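Local coordinates for glutathione S-transferase (Natrialba magadii ATCC 43099, PDB 6GZF), which probably transfers glutathione to small electrophiles or removes it from glutathionyl-hydroquinones, as expected of a Xi-class glutathione transferase, at residues D181-I184 with D185-E189. Sequence-based numbering, arbitrary orientation.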
loop_
_atom_site.group_PDB
_atom_site.type_symbol
_atom_site.label_atom_id
_atom_site.label_comp_id
_atom_site.label_asym_id
_atom_site.label_seq_id
_atom_site.Cartn_x
_atom_site.Cartn_y
_atom_site.Cartn_z
ATOM N N ASP A 181 19.187 -6.553 25.681
ATOM C CA ASP A 181 18.511 -7.838 25.556
ATOM C C ASP A 181 17.003 -7.684 25.730
ATOM O O ASP A 181 16.223 -8.462 25.182
ATOM C CB ASP A 181 19.061 -8.837 26.576
ATOM C CG ASP A 181 20.516 -9.185 26.329
ATOM O OD1 ASP A 181 20.900 -9.335 25.149
ATOM O OD2 ASP A 181 21.277 -9.308 27.311
ATOM N N GLN A 182 16.598 -6.674 26.495
ATOM C CA GLN A 182 15.183 -6.423 26.742
ATOM C C GLN A 182 14.503 -5.813 25.520
ATOM O O GLN A 182 13.429 -6.255 25.112
ATOM C CB GLN A 182 15.002 -5.501 27.949
ATOM C CG GLN A 182 13.553 -5.318 28.370
ATOM C CD GLN A 182 13.357 -4.137 29.302
ATOM O OE1 GLN A 182 13.506 -2.983 28.899
ATOM N NE2 GLN A 182 13.021 -4.422 30.555
ATOM N N ILE A 183 15.134 -4.793 24.946
ATOM C CA ILE A 183 14.573 -4.086 23.799
ATOM C C ILE A 183 14.434 -5.007 22.590
ATOM O O ILE A 183 13.417 -4.985 21.896
ATOM C CB ILE A 183 15.432 -2.865 23.416
ATOM C CG1 ILE A 183 15.473 -1.863 24.570
ATOM C CG2 ILE A 183 14.886 -2.193 22.166
ATOM C CD1 ILE A 183 16.284 -0.629 24.272
ATOM N N ILE A 184 15.463 -5.815 22.347
ATOM C CA ILE A 184 15.446 -6.780 21.251
ATOM C C ILE A 184 14.267 -7.741 21.385
ATOM O O ILE A 184 13.586 -8.045 20.405
ATOM C CB ILE A 184 16.760 -7.588 21.191
ATOM C CG1 ILE A 184 17.937 -6.672 20.852
ATOM C CG2 ILE A 184 16.659 -8.709 20.167
ATOM C CD1 ILE A 184 19.290 -7.330 21.018
ATOM N N ASP A 185 14.020 -8.200 22.607
ATOM C CA ASP A 185 12.933 -9.134 22.867
ATOM C C ASP A 185 11.568 -8.472 22.696
ATOM O O ASP A 185 10.629 -9.090 22.196
ATOM C CB ASP A 185 13.060 -9.721 24.274
ATOM C CG ASP A 185 12.320 -11.036 24.427
ATOM O OD1 ASP A 185 12.942 -12.096 24.201
ATOM O OD2 ASP A 185 11.118 -11.010 24.770
ATOM N N ASN A 186 11.463 -7.211 23.108
ATOM C CA ASN A 186 10.193 -6.497 23.056
ATOM C C ASN A 186 9.764 -6.212 21.621
ATOM O O ASN A 186 8.705 -6.662 21.189
ATOM C CB ASN A 186 10.281 -5.190 23.852
ATOM C CG ASN A 186 8.929 -4.501 24.016
ATOM O OD1 ASN A 186 7.954 -4.832 23.337
ATOM N ND2 ASN A 186 8.872 -3.526 24.918
ATOM N N ILE A 187 10.592 -5.477 20.882
ATOM C CA ILE A 187 10.254 -5.058 19.522
ATOM C C ILE A 187 10.125 -6.226 18.545
ATOM O O ILE A 187 9.707 -6.044 17.401
ATOM C CB ILE A 187 11.310 -4.087 18.958
ATOM C CG1 ILE A 187 12.588 -4.845 18.589
ATOM C CG2 ILE A 187 11.602 -2.973 19.950
ATOM C CD1 ILE A 187 13.351 -4.233 17.430
ATOM N N TYR A 188 10.489 -7.419 19.002
ATOM C CA TYR A 188 10.545 -8.594 18.144
ATOM C C TYR A 188 9.199 -8.961 17.523
ATOM O O TYR A 188 9.105 -9.169 16.314
ATOM C CB TYR A 188 11.087 -9.786 18.932
ATOM C CG TYR A 188 11.191 -11.049 18.115
ATOM C CD1 TYR A 188 12.150 -11.174 17.120
ATOM C CD2 TYR A 188 10.335 -12.118 18.339
ATOM C CE1 TYR A 188 12.251 -12.323 16.369
ATOM C CE2 TYR A 188 10.430 -13.274 17.593
ATOM C CZ TYR A 188 11.391 -13.370 16.609
ATOM O OH TYR A 188 11.500 -14.515 15.859
ATOM N N GLU A 189 8.159 -9.042 18.347
ATOM C CA GLU A 189 6.847 -9.465 17.862
ATOM C C GLU A 189 6.023 -8.338 17.216
ATOM O O GLU A 189 5.517 -8.514 16.108
ATOM C CB GLU A 189 6.045 -10.114 18.997
ATOM C CG GLU A 189 5.110 -11.220 18.534
ATOM C CD GLU A 189 4.081 -11.595 19.583
ATOM O OE1 GLU A 189 4.468 -11.810 20.751
ATOM O OE2 GLU A 189 2.883 -11.675 19.235
HETATM O O HOH W 1 11.314 -2.661 26.755
#
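Ile187 N and Asn186 N reach back one turn of helix 177-192 to Ile183 O and Gln182 O, each at 3.0 Å, the first bond nearly straight at 169°, the second more bent at 147°; Asp185 N holds Asp181 O only weakly. The same i to i+4 spacing sets side chains above one another on two different faces. On the buried face, the CG2 methyls of Ile183 and Ile187 meet 4.0 Å apart, with their side chains inclined to each other. Ile187 has CG1 between its backbone N and carbonyl carbon (chi1 74°), a rotation that leaves CG2 beside the N and brings it to the methyl of Ile183. Branched and apolar, both isoleucines suit a face closed over by Trp221 of helix 204-224 and by Ala239 and Ala242 of helix 238-247. Cut back to an alanine, Ile187 would probably leave CG2 of Ile183 without its methyl partner and open a gap beside Trp221 and Ala242. Gln182 and Asn186 are exposed, where amides suit because each can donate or accept; Asn186 borders the packed side, its side chain against Trp221. A water links them, donating to Gln182 OE1 at 3.1 Å and accepting from Asn186 ND2 at 3.2 Å; the OE1 also takes a bond from Lys179 NZ. Asp181 suits its place because its carboxylate has an oxygen for each partner, OD1 for Arg155 in a salt bridge and OD2 for the Tyr172 hydroxyl in a hydrogen bond. The helix is thus amphipathic within the all-helical C-terminal domain: apolar burial and van der Waals contact join its inner side to helices 204-224 and 238-247, while its polar side is satisfied partly by a water and partly by neighbouring side chains.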